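Restriction endonuclease LpnPI (Legionella pneumophila subsp. pneumophila str. Philadelphia 1, PDB 4RZL) is a cytosine modification-dependent restriction endonuclease, represented here by its N-terminal SRA-like DNA-recognition domain without the probable cleavage domain. Local coordinates at residues F185-N189 and A223-I227; D76-S80 and Y91-K95; F116-H120 and S161-L166; M51-R55 and I66-T70; L188-S194 and D208-F214. The contacts are given in a common frame with arbitrary orientation. Residues are numbered along the deposited sequence.

Interaction 1. Residues F185-N189 and A223-I227; sequences FTILN and ADVLI
This is a backbone-to-backbone contact between the end of strand 176-187 and the irregular chain that follows helix 212-220. The two paths do not run side by side. The directions from CA 186 to 189 and from CA 223 to 226 differ by 69°. Both backbones are mostly extended, with an inverse gamma turn at Asn189, and Leu188 and Val225 form a single bridge with CA atoms 4.7 Å apart. Leu226 N donates to Ile187 O at 2.9 Å, almost in line. Asn189 N donates to Asp224 O at 2.7 Å. Strand 176-187 belongs to the large mixed sheet, and the backbone of Leu188 also bonds to Val152 of strand 147-155, so an isolated beta bridge pins the C-terminal chain to the sheet. Asn189 and Asp224 both have chi1 near 180° (t), and Asn189 ND2 donates to Asp224 OD2 at 3.3 Å. Apolar groups fill the rest. Leu188, in the m,t rotamer, sets CD2 3.6 Å from Ala223 CB. Thr186 CG2 lies 3.7 Å from Val225 CG2, while its hydroxyl bonds to Gly156 O. Ile187 CG2 reaches Leu226 CD1 at 4.1 Å, and Leu226 also touches Ile24.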
# COMPACT_ATOMS: atom_id res chain seq x y z
N PHE A 185 -1.52 -9.31 -0.72
CA PHE A 185 -2.41 -8.45 -1.50
C PHE A 185 -2.33 -8.76 -2.98
O PHE A 185 -1.31 -9.27 -3.45
CB PHE A 185 -2.07 -6.97 -1.29
CG PHE A 185 -2.23 -6.49 0.13
CD1 PHE A 185 -1.21 -6.64 1.06
CD2 PHE A 185 -3.42 -5.91 0.54
CE1 PHE A 185 -1.37 -6.18 2.37
CE2 PHE A 185 -3.58 -5.45 1.84
CZ PHE A 185 -2.56 -5.59 2.75
N THR A 186 -3.38 -8.40 -3.71
CA THR A 186 -3.43 -8.47 -5.16
C THR A 186 -3.22 -7.08 -5.76
O THR A 186 -3.88 -6.13 -5.35
CB THR A 186 -4.78 -8.99 -5.67
OG1 THR A 186 -5.03 -10.29 -5.13
CG2 THR A 186 -4.81 -9.03 -7.21
N ILE A 187 -2.31 -6.97 -6.72
CA ILE A 187 -2.16 -5.71 -7.42
C ILE A 187 -3.12 -5.68 -8.61
O ILE A 187 -3.12 -6.57 -9.46
CB ILE A 187 -0.70 -5.48 -7.89
CG1 ILE A 187 0.25 -5.49 -6.68
CG2 ILE A 187 -0.58 -4.16 -8.63
CD1 ILE A 187 1.68 -5.28 -7.03
N LEU A 188 -3.97 -4.65 -8.65
CA LEU A 188 -4.98 -4.54 -9.70
C LEU A 188 -4.41 -4.03 -11.03
O LEU A 188 -3.45 -3.26 -11.07
CB LEU A 188 -6.09 -3.61 -9.24
CG LEU A 188 -6.87 -4.03 -8.01
CD1 LEU A 188 -7.86 -2.93 -7.62
CD2 LEU A 188 -7.60 -5.35 -8.26
N ASN A 189 -5.05 -4.45 -12.12
CA ASN A 189 -4.70 -3.96 -13.44
C ASN A 189 -5.15 -2.51 -13.63
O ASN A 189 -6.12 -2.23 -14.33
CB ASN A 189 -5.31 -4.87 -14.52
CG ASN A 189 -4.89 -4.48 -15.93
OD1 ASN A 189 -3.95 -3.71 -16.13
ND2 ASN A 189 -5.59 -5.02 -16.92
N ALA A 223 -10.68 -10.05 -8.76
CA ALA A 223 -9.81 -8.96 -9.19
C ALA A 223 -9.28 -9.16 -10.59
O ALA A 223 -8.93 -10.27 -10.98
CB ALA A 223 -8.66 -8.81 -8.22
N ASP A 224 -9.22 -8.08 -11.36
CA ASP A 224 -8.45 -8.06 -12.60
C ASP A 224 -6.99 -7.79 -12.21
O ASP A 224 -6.63 -6.66 -11.90
CB ASP A 224 -8.98 -6.99 -13.56
CG ASP A 224 -8.26 -7.00 -14.91
OD1 ASP A 224 -7.55 -7.97 -15.22
OD2 ASP A 224 -8.44 -6.03 -15.68
N VAL A 225 -6.19 -8.84 -12.19
CA VAL A 225 -4.83 -8.80 -11.65
C VAL A 225 -3.83 -8.25 -12.67
O VAL A 225 -3.88 -8.61 -13.85
CB VAL A 225 -4.35 -10.20 -11.20
CG1 VAL A 225 -3.01 -10.11 -10.46
CG2 VAL A 225 -5.40 -10.88 -10.32
N LEU A 226 -2.92 -7.40 -12.21
CA LEU A 226 -1.82 -6.93 -13.04
C LEU A 226 -0.78 -8.05 -13.16
O LEU A 226 0.06 -8.24 -12.27
CB LEU A 226 -1.18 -5.66 -12.45
CG LEU A 226 -0.51 -4.66 -13.40
CD1 LEU A 226 -0.08 -3.40 -12.66
CD2 LEU A 226 0.66 -5.26 -14.13
N ILE A 227 -0.87 -8.80 -14.25
CA ILE A 227 0.06 -9.89 -14.55
C ILE A 227 1.14 -9.43 -15.52
O ILE A 227 0.82 -9.06 -16.66
CB ILE A 227 -0.68 -11.09 -15.15
CG1 ILE A 227 -1.72 -11.61 -14.15
CG2 ILE A 227 0.29 -12.19 -15.52
CD1 ILE A 227 -1.10 -12.13 -12.86

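Interaction 2. Residues D76-S80 and Y91-K95; sequences DWPDS and YGDNK
Trp77 lays its indole against the aliphatic chain of Lys95. Lys95 CG sits over the five-membered ring, 3.7 Å from its centroid and 13° off the normal, a CH-pi contact. The lysine is m at chi1, then extended. Trp77 is m at chi1 with chi2 near 100°. At the indole edge, Trp77 CE3 meets Tyr91 CD2 at 3.5 Å. The six-membered ring and the Tyr91 ring are oblique, with planes at 59° and centroids 5.7 Å apart. Pro78 CD touches Tyr91 CE1 at 3.4 Å. Pro78 centres an inverse gamma turn, with Asp79 N bonded to Trp77 O at 2.8 Å. It brings Asp79 to Tyr91, their CA atoms 6.2 Å apart. Asp79 OD1 accepts from Tyr91 N at 2.6 Å. Asp79 OD2 probably bonds to Thr70 OG1 and stays 4.6 Å from Lys95 NZ, too far for a salt bridge. Two waters bridge this gap. One lies 2.4 Å from Asp79 OD2, 2.9 Å from Trp77 O and 3.1 Å from Lys95 NZ. The other lies 2.7 Å from Asp79 OD2 and 2.9 Å from both Tyr91 O and Lys95 NZ. Lys171 adds a cation-pi contact to Trp77, and Asn180 of strand 176-187 touches Trp77 and Lys95. Two loops close around the open end of the antiparallel hairpin of strands 80-82 and 87-91, joined by the Trp77-Tyr91 pair and a water-bridged aspartate-lysine pair.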
# COMPACT_ATOMS: atom_id res chain seq x y z
N ASP A 76 14.70 -9.34 7.93
CA ASP A 76 13.85 -9.95 8.96
C ASP A 76 12.38 -9.83 8.60
O ASP A 76 11.59 -10.73 8.88
CB ASP A 76 14.11 -9.33 10.33
CG ASP A 76 15.53 -9.58 10.84
OD1 ASP A 76 16.08 -10.66 10.55
OD2 ASP A 76 16.08 -8.71 11.53
N TRP A 77 11.99 -8.72 7.96
CA TRP A 77 10.61 -8.56 7.50
C TRP A 77 10.62 -8.38 5.99
O TRP A 77 10.53 -7.26 5.50
CB TRP A 77 9.94 -7.39 8.20
CG TRP A 77 10.05 -7.47 9.69
CD1 TRP A 77 10.91 -6.77 10.49
CD2 TRP A 77 9.29 -8.31 10.56
NE1 TRP A 77 10.72 -7.12 11.80
CE2 TRP A 77 9.74 -8.06 11.87
CE3 TRP A 77 8.28 -9.26 10.36
CZ2 TRP A 77 9.20 -8.72 12.98
CZ3 TRP A 77 7.75 -9.91 11.45
CH2 TRP A 77 8.22 -9.63 12.75
N PRO A 78 10.73 -9.49 5.26
CA PRO A 78 10.98 -9.41 3.82
C PRO A 78 9.76 -9.02 2.96
O PRO A 78 9.23 -9.88 2.25
CB PRO A 78 11.44 -10.84 3.49
CG PRO A 78 10.71 -11.69 4.48
CD PRO A 78 10.60 -10.88 5.74
N ASP A 79 9.34 -7.75 2.99
CA ASP A 79 8.29 -7.31 2.07
C ASP A 79 8.73 -7.57 0.63
O ASP A 79 9.91 -7.41 0.31
CB ASP A 79 7.98 -5.82 2.23
CG ASP A 79 7.46 -5.48 3.62
OD1 ASP A 79 6.71 -6.27 4.21
OD2 ASP A 79 7.80 -4.39 4.10
N SER A 80 7.80 -7.97 -0.23
CA SER A 80 8.17 -8.26 -1.61
C SER A 80 7.03 -8.10 -2.61
O SER A 80 5.85 -8.22 -2.27
CB SER A 80 8.72 -9.69 -1.73
OG SER A 80 7.70 -10.62 -1.43
N TYR A 91 4.55 -6.96 5.58
CA TYR A 91 4.57 -7.27 7.01
C TYR A 91 4.05 -6.11 7.84
O TYR A 91 4.31 -4.94 7.53
CB TYR A 91 5.99 -7.67 7.45
CG TYR A 91 6.37 -9.05 6.97
CD1 TYR A 91 6.93 -9.23 5.72
CD2 TYR A 91 6.11 -10.17 7.75
CE1 TYR A 91 7.25 -10.49 5.26
CE2 TYR A 91 6.46 -11.45 7.31
CZ TYR A 91 7.03 -11.60 6.06
OH TYR A 91 7.35 -12.85 5.60
N GLY A 92 3.37 -6.42 8.90
CA GLY A 92 2.68 -5.49 9.70
C GLY A 92 3.57 -4.67 10.62
O GLY A 92 4.70 -4.76 10.58
N ASP A 93 2.95 -3.84 11.39
CA ASP A 93 3.58 -2.85 12.13
C ASP A 93 3.92 -3.24 13.60
O ASP A 93 3.96 -2.41 14.36
CB ASP A 93 2.88 -1.51 12.05
CG ASP A 93 1.48 -1.50 12.70
OD1 ASP A 93 0.90 -2.50 12.97
OD2 ASP A 93 0.97 -0.48 12.88
N ASN A 94 4.07 -4.47 13.89
CA ASN A 94 4.51 -4.91 15.20
C ASN A 94 5.89 -5.54 15.05
O ASN A 94 6.06 -6.68 15.06
CB ASN A 94 3.53 -5.87 15.90
CG ASN A 94 3.86 -6.09 17.40
OD1 ASN A 94 4.36 -5.25 18.00
ND2 ASN A 94 3.59 -7.23 17.92
N LYS A 95 6.90 -4.90 14.83
CA LYS A 95 8.20 -5.36 14.47
C LYS A 95 9.20 -5.55 15.63
O LYS A 95 10.22 -6.03 15.41
CB LYS A 95 8.79 -4.59 13.28
CG LYS A 95 8.04 -4.73 11.92
CD LYS A 95 8.55 -3.79 10.89
CE LYS A 95 8.02 -4.12 9.53
NZ LYS A 95 8.39 -3.23 8.46
O HOH W 1 9.48 -4.59 5.86
O HOH W 2 6.54 -3.58 6.29

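Interaction 3. Residues F116-H120 and S161-L166; sequences FDSTH and SATDDL
A histidine-carboxylate hydrogen bond joins a helix end to a loop. His120 NE2 donates to Asp165 OD2 at 2.7 Å. His120 (chi1 m) is the first residue to leave helical angles after helix 108-119, and its N still bonds to Phe116 O at 3.0 Å. Asp165 has chi1 near +60° (p). Ala162 CB lies over one face of the imidazole, 3.5 Å from the ring centroid and 6° off the normal, a CH-pi contact. The loop coils through helical angles at 162-165, with Asp164 N and Asp165 N each 3.1 Å from Ser161 O. One turn back along the helix, Phe116 (chi1 m) points its CB toward the loop. Leu166 CB sits over its ring, 4.1 Å from the centroid, and Leu166 CD2 is 3.9 Å from Phe116 CB. Nearest CA pairs are His120-Ala162 at 6.7 Å and Phe116-Leu166 at 7.2 Å. Phe116 also packs edge-to-face with Phe185. The His-carboxylate bond and the Phe116-Leu166 packing join the C-terminal end of helix 108-119 to the loop leading into sheet strand 166-173.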
# COMPACT_ATOMS: atom_id res chain seq x y z
N PHE A 116 -8.98 -7.74 6.00
CA PHE A 116 -9.06 -9.11 5.51
C PHE A 116 -10.36 -9.81 5.97
O PHE A 116 -10.99 -10.54 5.19
CB PHE A 116 -7.82 -9.91 5.92
CG PHE A 116 -6.62 -9.61 5.06
CD1 PHE A 116 -5.89 -8.43 5.25
CD2 PHE A 116 -6.26 -10.46 4.02
CE1 PHE A 116 -4.80 -8.13 4.44
CE2 PHE A 116 -5.17 -10.17 3.20
CZ PHE A 116 -4.44 -9.00 3.41
N ASP A 117 -10.79 -9.55 7.20
CA ASP A 117 -12.06 -10.12 7.68
C ASP A 117 -13.25 -9.62 6.85
O ASP A 117 -14.15 -10.39 6.53
CB ASP A 117 -12.27 -9.81 9.17
CG ASP A 117 -11.29 -10.57 10.08
OD1 ASP A 117 -10.59 -11.48 9.58
OD2 ASP A 117 -11.24 -10.28 11.30
N SER A 118 -13.26 -8.34 6.52
CA SER A 118 -14.26 -7.77 5.62
C SER A 118 -14.23 -8.48 4.26
O SER A 118 -15.27 -8.86 3.70
CB SER A 118 -14.01 -6.27 5.44
OG SER A 118 -14.88 -5.73 4.45
N THR A 119 -13.02 -8.68 3.75
CA THR A 119 -12.85 -9.29 2.43
C THR A 119 -13.41 -10.71 2.37
O THR A 119 -14.00 -11.12 1.36
CB THR A 119 -11.36 -9.29 2.05
OG1 THR A 119 -10.92 -7.93 1.94
CG2 THR A 119 -11.09 -10.01 0.73
N HIS A 120 -13.28 -11.45 3.47
CA HIS A 120 -13.72 -12.83 3.53
C HIS A 120 -15.06 -12.99 4.24
O HIS A 120 -15.52 -14.10 4.45
CB HIS A 120 -12.67 -13.69 4.23
CG HIS A 120 -11.41 -13.81 3.45
ND1 HIS A 120 -11.30 -14.63 2.34
CD2 HIS A 120 -10.21 -13.22 3.58
CE1 HIS A 120 -10.09 -14.53 1.84
NE2 HIS A 120 -9.40 -13.68 2.58
N SER A 161 -6.43 -19.03 0.59
CA SER A 161 -7.47 -19.06 1.62
C SER A 161 -7.32 -17.92 2.61
O SER A 161 -6.30 -17.23 2.64
CB SER A 161 -7.43 -20.39 2.38
OG SER A 161 -6.21 -20.52 3.08
N ALA A 162 -8.35 -17.72 3.43
CA ALA A 162 -8.31 -16.70 4.47
C ALA A 162 -7.32 -17.11 5.56
O ALA A 162 -6.85 -16.27 6.33
CB ALA A 162 -9.70 -16.47 5.05
N THR A 163 -6.99 -18.39 5.62
CA THR A 163 -5.99 -18.88 6.56
C THR A 163 -4.59 -18.47 6.10
O THR A 163 -3.71 -18.22 6.93
CB THR A 163 -6.04 -20.43 6.70
OG1 THR A 163 -7.23 -20.80 7.39
CG2 THR A 163 -4.86 -20.95 7.48
N ASP A 164 -4.39 -18.37 4.79
CA ASP A 164 -3.05 -18.12 4.27
C ASP A 164 -2.71 -16.66 3.91
O ASP A 164 -1.54 -16.30 3.84
CB ASP A 164 -2.81 -18.99 3.04
CG ASP A 164 -2.80 -20.48 3.37
OD1 ASP A 164 -2.53 -20.85 4.53
OD2 ASP A 164 -3.04 -21.29 2.45
N ASP A 165 -3.70 -15.82 3.63
CA ASP A 165 -3.38 -14.48 3.11
C ASP A 165 -3.16 -13.44 4.22
O ASP A 165 -2.74 -12.31 3.94
CB ASP A 165 -4.46 -14.01 2.12
CG ASP A 165 -5.84 -13.89 2.73
OD1 ASP A 165 -5.96 -14.04 3.97
OD2 ASP A 165 -6.80 -13.60 1.97
N LEU A 166 -3.47 -13.80 5.46
CA LEU A 166 -3.13 -12.98 6.62
C LEU A 166 -2.74 -13.90 7.76
O LEU A 166 -3.60 -14.50 8.40
CB LEU A 166 -4.27 -12.06 7.04
CG LEU A 166 -3.92 -11.12 8.21
CD1 LEU A 166 -2.80 -10.17 7.79
CD2 LEU A 166 -5.13 -10.31 8.69

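Interaction 4. Residues M51-R55 and I66-T70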
# COMPACT_ATOMS: atom_id res chain seq x y z
N MET A 51 4.70 10.16 7.47
CA MET A 51 5.54 9.14 8.12
C MET A 51 4.82 7.82 8.36
O MET A 51 3.62 7.80 8.62
CB MET A 51 6.07 9.65 9.47
CG MET A 51 7.54 10.08 9.44
N GLY A 52 5.56 6.71 8.27
CA GLY A 52 5.04 5.41 8.65
C GLY A 52 4.90 4.41 7.52
O GLY A 52 4.71 4.78 6.36
N GLY A 53 5.00 3.13 7.87
CA GLY A 53 4.82 2.05 6.92
C GLY A 53 3.35 1.86 6.58
O GLY A 53 2.99 1.27 5.55
N PHE A 54 2.50 2.35 7.46
CA PHE A 54 1.07 2.24 7.28
C PHE A 54 0.43 3.61 7.47
O PHE A 54 0.54 4.20 8.53
CB PHE A 54 0.47 1.21 8.27
CG PHE A 54 -1.03 1.10 8.17
CD1 PHE A 54 -1.85 1.96 8.89
CD2 PHE A 54 -1.61 0.16 7.35
CE1 PHE A 54 -3.23 1.88 8.78
CE2 PHE A 54 -2.99 0.06 7.24
CZ PHE A 54 -3.80 0.93 7.96
N ARG A 55 -0.22 4.12 6.43
CA ARG A 55 -0.82 5.44 6.52
C ARG A 55 -2.23 5.42 5.97
O ARG A 55 -2.54 4.63 5.08
CB ARG A 55 0.02 6.48 5.77
CG ARG A 55 1.52 6.38 6.03
CD ARG A 55 2.28 7.51 5.34
NE ARG A 55 3.72 7.25 5.25
CZ ARG A 55 4.60 8.07 4.69
NH1 ARG A 55 4.19 9.22 4.19
NH2 ARG A 55 5.88 7.75 4.64
N ILE A 66 -5.88 3.82 1.98
CA ILE A 66 -4.75 3.35 2.76
C ILE A 66 -3.49 3.32 1.91
O ILE A 66 -3.49 2.84 0.78
CB ILE A 66 -5.04 1.97 3.34
CG1 ILE A 66 -6.07 2.11 4.47
CG2 ILE A 66 -3.77 1.31 3.82
CD1 ILE A 66 -6.60 0.81 4.95
N VAL A 67 -2.40 3.84 2.45
CA VAL A 67 -1.12 3.74 1.79
C VAL A 67 -0.22 2.79 2.58
O VAL A 67 -0.12 2.89 3.81
CB VAL A 67 -0.44 5.12 1.62
CG1 VAL A 67 1.00 4.96 1.21
CG2 VAL A 67 -1.19 5.96 0.61
N LEU A 68 0.39 1.85 1.88
CA LEU A 68 1.38 0.96 2.45
C LEU A 68 2.73 1.35 1.91
O LEU A 68 2.92 1.45 0.70
CB LEU A 68 1.09 -0.50 2.13
CG LEU A 68 -0.28 -1.03 2.54
CD1 LEU A 68 -0.37 -2.51 2.20
CD2 LEU A 68 -0.53 -0.76 4.02
N TYR A 69 3.68 1.55 2.81
CA TYR A 69 5.00 1.99 2.43
C TYR A 69 6.05 1.08 3.05
O TYR A 69 6.01 0.79 4.24
CB TYR A 69 5.21 3.46 2.85
CG TYR A 69 6.64 3.90 2.72
CD1 TYR A 69 7.21 4.03 1.47
CD2 TYR A 69 7.42 4.17 3.84
CE1 TYR A 69 8.51 4.42 1.32
CE2 TYR A 69 8.74 4.56 3.70
CZ TYR A 69 9.28 4.69 2.43
OH TYR A 69 10.58 5.07 2.24
N THR A 70 6.99 0.61 2.23
CA THR A 70 8.04 -0.23 2.75
C THR A 70 9.39 0.15 2.15
O THR A 70 9.47 0.58 1.00
CB THR A 70 7.77 -1.72 2.46
OG1 THR A 70 8.93 -2.48 2.81
CG2 THR A 70 7.47 -1.94 1.00
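The backbones pair as an antiparallel hairpin of strands 54-57 and 65-70. Arg55 and Val67 form a hydrogen-bonded pair: Arg55 N donates to Val67 O at 2.9 Å and Val67 N to Arg55 O at 2.7 Å. Phe54 and Leu68 form the next, non-hydrogen-bonded pair. In both pairs the CA atoms are 5.0 Å apart. One step on, Tyr69 N donates to Gly53 O at 2.8 Å. Gly52 has phi 115°, where a CB would clash with the carbonyl O of Met51. Gly53 CA is 3.2 Å from Tyr69 O, and a CB there would be tight against that oxygen. On one face Phe54, t at chi1, puts CD2 3.6 Å from Leu68 CD2 and CE2 3.7 Å from Ile66 CG2. Helix 108-119 covers this face through Thr111, which touches Phe54 and Ile66. Arg55 and Val67 share the other face, and the arginine reaches on to Tyr69, with Arg55 NH2 4.0 Å from Tyr69 CD2. Arg55 NE turns back to Gly52 O at 2.9 Å. Arg55 NH1 bonds to Gly49 O and forms a salt bridge with Asp39. One face is thus apolar packing; on the other a buried arginine ties the loop before strand 54-57 to the hairpin.

Interaction 5. Residues L188-S194 and D208-F214; sequences LNIPMVS and DNSLNPF
Ile190 is the main bump. Its CA-to-CB bond points toward segment 208-214, and the m,t side chain fills a hollow lined by Ser210, Leu211 and Pro213. Ile190 CG1 is 3.7 Å from Pro213 CG, Ile190 CD1 is 4.1 Å from Leu211 CG, and Ile190 CG2 is 3.5 Å from Ser210 O. An inverse gamma turn at Asn189, with Ile190 N 2.7 Å from Leu188 O, bends the chain there. Leu188 CD1 packs 3.8 Å from Phe214 CB, at the ring edge. Val193 CG1 meets Leu211 CD1 at 3.9 Å. Ser194 N donates to Ser210 OG at 3.1 Å, and Ser194 OG donates to Asp208 OD2 at 2.6 Å. Asp208 OD1 accepts from Ser210 N at 3.2 Å, an Asx turn. The nearest CA pairs are Val193-Ser210 at 5.3 Å and Leu188-Pro213 at 6.8 Å. Ser194 N-caps helix 195-199, bonding to Trp197 N, and Leu211 holds the N-cap position of helix 212-220. Val152 of strand 147-155 packs against Ile190 and Val193, while strand 22-23 pairs with strand 192-193.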
# COMPACT_ATOMS: atom_id res chain seq x y z
N LEU A 188 -3.97 -4.65 -8.65
CA LEU A 188 -4.98 -4.54 -9.70
C LEU A 188 -4.41 -4.03 -11.03
O LEU A 188 -3.45 -3.26 -11.07
CB LEU A 188 -6.09 -3.61 -9.24
CG LEU A 188 -6.87 -4.03 -8.01
CD1 LEU A 188 -7.86 -2.93 -7.62
CD2 LEU A 188 -7.60 -5.35 -8.26
N ASN A 189 -5.05 -4.45 -12.12
CA ASN A 189 -4.70 -3.96 -13.44
C ASN A 189 -5.15 -2.51 -13.63
O ASN A 189 -6.12 -2.23 -14.33
CB ASN A 189 -5.31 -4.87 -14.52
CG ASN A 189 -4.89 -4.48 -15.93
OD1 ASN A 189 -3.95 -3.71 -16.13
ND2 ASN A 189 -5.59 -5.02 -16.92
N ILE A 190 -4.45 -1.61 -12.96
CA ILE A 190 -4.69 -0.17 -13.07
C ILE A 190 -3.35 0.46 -13.37
O ILE A 190 -2.50 0.56 -12.48
CB ILE A 190 -5.26 0.42 -11.77
CG1 ILE A 190 -6.63 -0.17 -11.46
CG2 ILE A 190 -5.29 1.95 -11.86
CD1 ILE A 190 -7.23 0.32 -10.16
N PRO A 191 -3.13 0.86 -14.63
CA PRO A 191 -1.81 1.43 -14.98
C PRO A 191 -1.59 2.84 -14.41
O PRO A 191 -0.45 3.26 -14.29
CB PRO A 191 -1.83 1.46 -16.51
CG PRO A 191 -3.32 1.43 -16.89
CD PRO A 191 -3.99 0.63 -15.80
N MET A 192 -2.67 3.54 -14.07
CA MET A 192 -2.56 4.93 -13.65
C MET A 192 -3.71 5.37 -12.76
O MET A 192 -4.89 5.10 -13.05
CB MET A 192 -2.50 5.87 -14.87
CG MET A 192 -2.41 7.34 -14.50
SD MET A 192 -2.50 8.44 -15.92
CE MET A 192 -4.27 8.57 -16.10
N VAL A 193 -3.39 6.07 -11.68
CA VAL A 193 -4.40 6.77 -10.91
C VAL A 193 -4.28 8.26 -11.22
O VAL A 193 -3.25 8.86 -10.97
CB VAL A 193 -4.24 6.54 -9.41
CG1 VAL A 193 -5.38 7.23 -8.65
CG2 VAL A 193 -4.21 5.03 -9.13
N SER A 194 -5.34 8.84 -11.79
CA SER A 194 -5.25 10.22 -12.29
C SER A 194 -5.22 11.26 -11.17
O SER A 194 -5.76 11.03 -10.08
CB SER A 194 -6.42 10.51 -13.21
OG SER A 194 -7.58 10.71 -12.44
N ASP A 208 -12.98 10.08 -11.61
CA ASP A 208 -13.11 9.50 -12.93
C ASP A 208 -13.01 7.98 -12.82
O ASP A 208 -13.13 7.42 -11.72
CB ASP A 208 -12.05 10.06 -13.89
CG ASP A 208 -10.62 9.88 -13.39
OD1 ASP A 208 -10.39 9.12 -12.41
OD2 ASP A 208 -9.72 10.51 -13.99
N ASN A 209 -12.76 7.33 -13.95
CA ASN A 209 -12.76 5.89 -14.07
C ASN A 209 -11.44 5.21 -13.68
O ASN A 209 -11.29 4.02 -13.94
CB ASN A 209 -13.08 5.49 -15.52
CG ASN A 209 -14.56 5.56 -15.83
OD1 ASN A 209 -15.36 6.03 -15.02
ND2 ASN A 209 -14.94 5.09 -17.02
N SER A 210 -10.50 5.96 -13.11
CA SER A 210 -9.18 5.41 -12.75
C SER A 210 -9.28 4.13 -11.93
O SER A 210 -8.56 3.16 -12.15
CB SER A 210 -8.35 6.43 -11.96
OG SER A 210 -7.93 7.50 -12.76
N LEU A 211 -10.20 4.12 -10.97
CA LEU A 211 -10.29 2.98 -10.07
C LEU A 211 -11.43 2.03 -10.38
O LEU A 211 -11.83 1.26 -9.52
CB LEU A 211 -10.42 3.46 -8.62
CG LEU A 211 -9.06 3.30 -7.95
CD1 LEU A 211 -8.09 4.37 -8.45
CD2 LEU A 211 -9.17 3.32 -6.44
N ASN A 212 -11.90 2.04 -11.62
CA ASN A 212 -12.96 1.12 -12.00
C ASN A 212 -12.64 -0.36 -11.70
O ASN A 212 -13.52 -1.09 -11.25
CB ASN A 212 -13.32 1.31 -13.48
CG ASN A 212 -14.42 2.35 -13.68
OD1 ASN A 212 -14.74 3.12 -12.76
ND2 ASN A 212 -15.00 2.38 -14.87
N PRO A 213 -11.39 -0.81 -11.92
CA PRO A 213 -11.14 -2.21 -11.50
C PRO A 213 -11.23 -2.42 -9.99
O PRO A 213 -11.51 -3.53 -9.54
CB PRO A 213 -9.72 -2.47 -12.00
CG PRO A 213 -9.57 -1.55 -13.19
CD PRO A 213 -10.29 -0.29 -12.76
N PHE A 214 -11.01 -1.37 -9.21
CA PHE A 214 -11.18 -1.49 -7.77
C PHE A 214 -12.67 -1.62 -7.46
O PHE A 214 -13.08 -2.50 -6.69
CB PHE A 214 -10.58 -0.28 -7.03
CG PHE A 214 -10.98 -0.22 -5.57
CD1 PHE A 214 -10.37 -1.06 -4.65
CD2 PHE A 214 -11.96 0.65 -5.14
CE1 PHE A 214 -10.73 -1.02 -3.31
CE2 PHE A 214 -12.33 0.70 -3.80
CZ PHE A 214 -11.72 -0.14 -2.89

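From the N terminus, interaction 4 comes first and closes the hairpin of strands 54-57 and 65-70. Interaction 2 follows, closing around strands 80-82 and 87-91; Asp79 OD2 probably bonds to Thr70 OG1 of interaction 4, 2.6 Å away. Interaction 3 spans a longer loop, from helix 108-119 to the start of strand 166-173. These three contacts lie in series. Interactions 1 and 5 both start around Leu188 and Asn189, and the loop of interaction 5 nests inside that of interaction 1. Together they tie helix 212-220 and the C-terminal chain to the sheet. Phe185 of strand 176-187 packs on Phe116 of interaction 3 and Leu68 of interaction 4. Interactions 2 and 5 lie on opposite sides of the chain's centre.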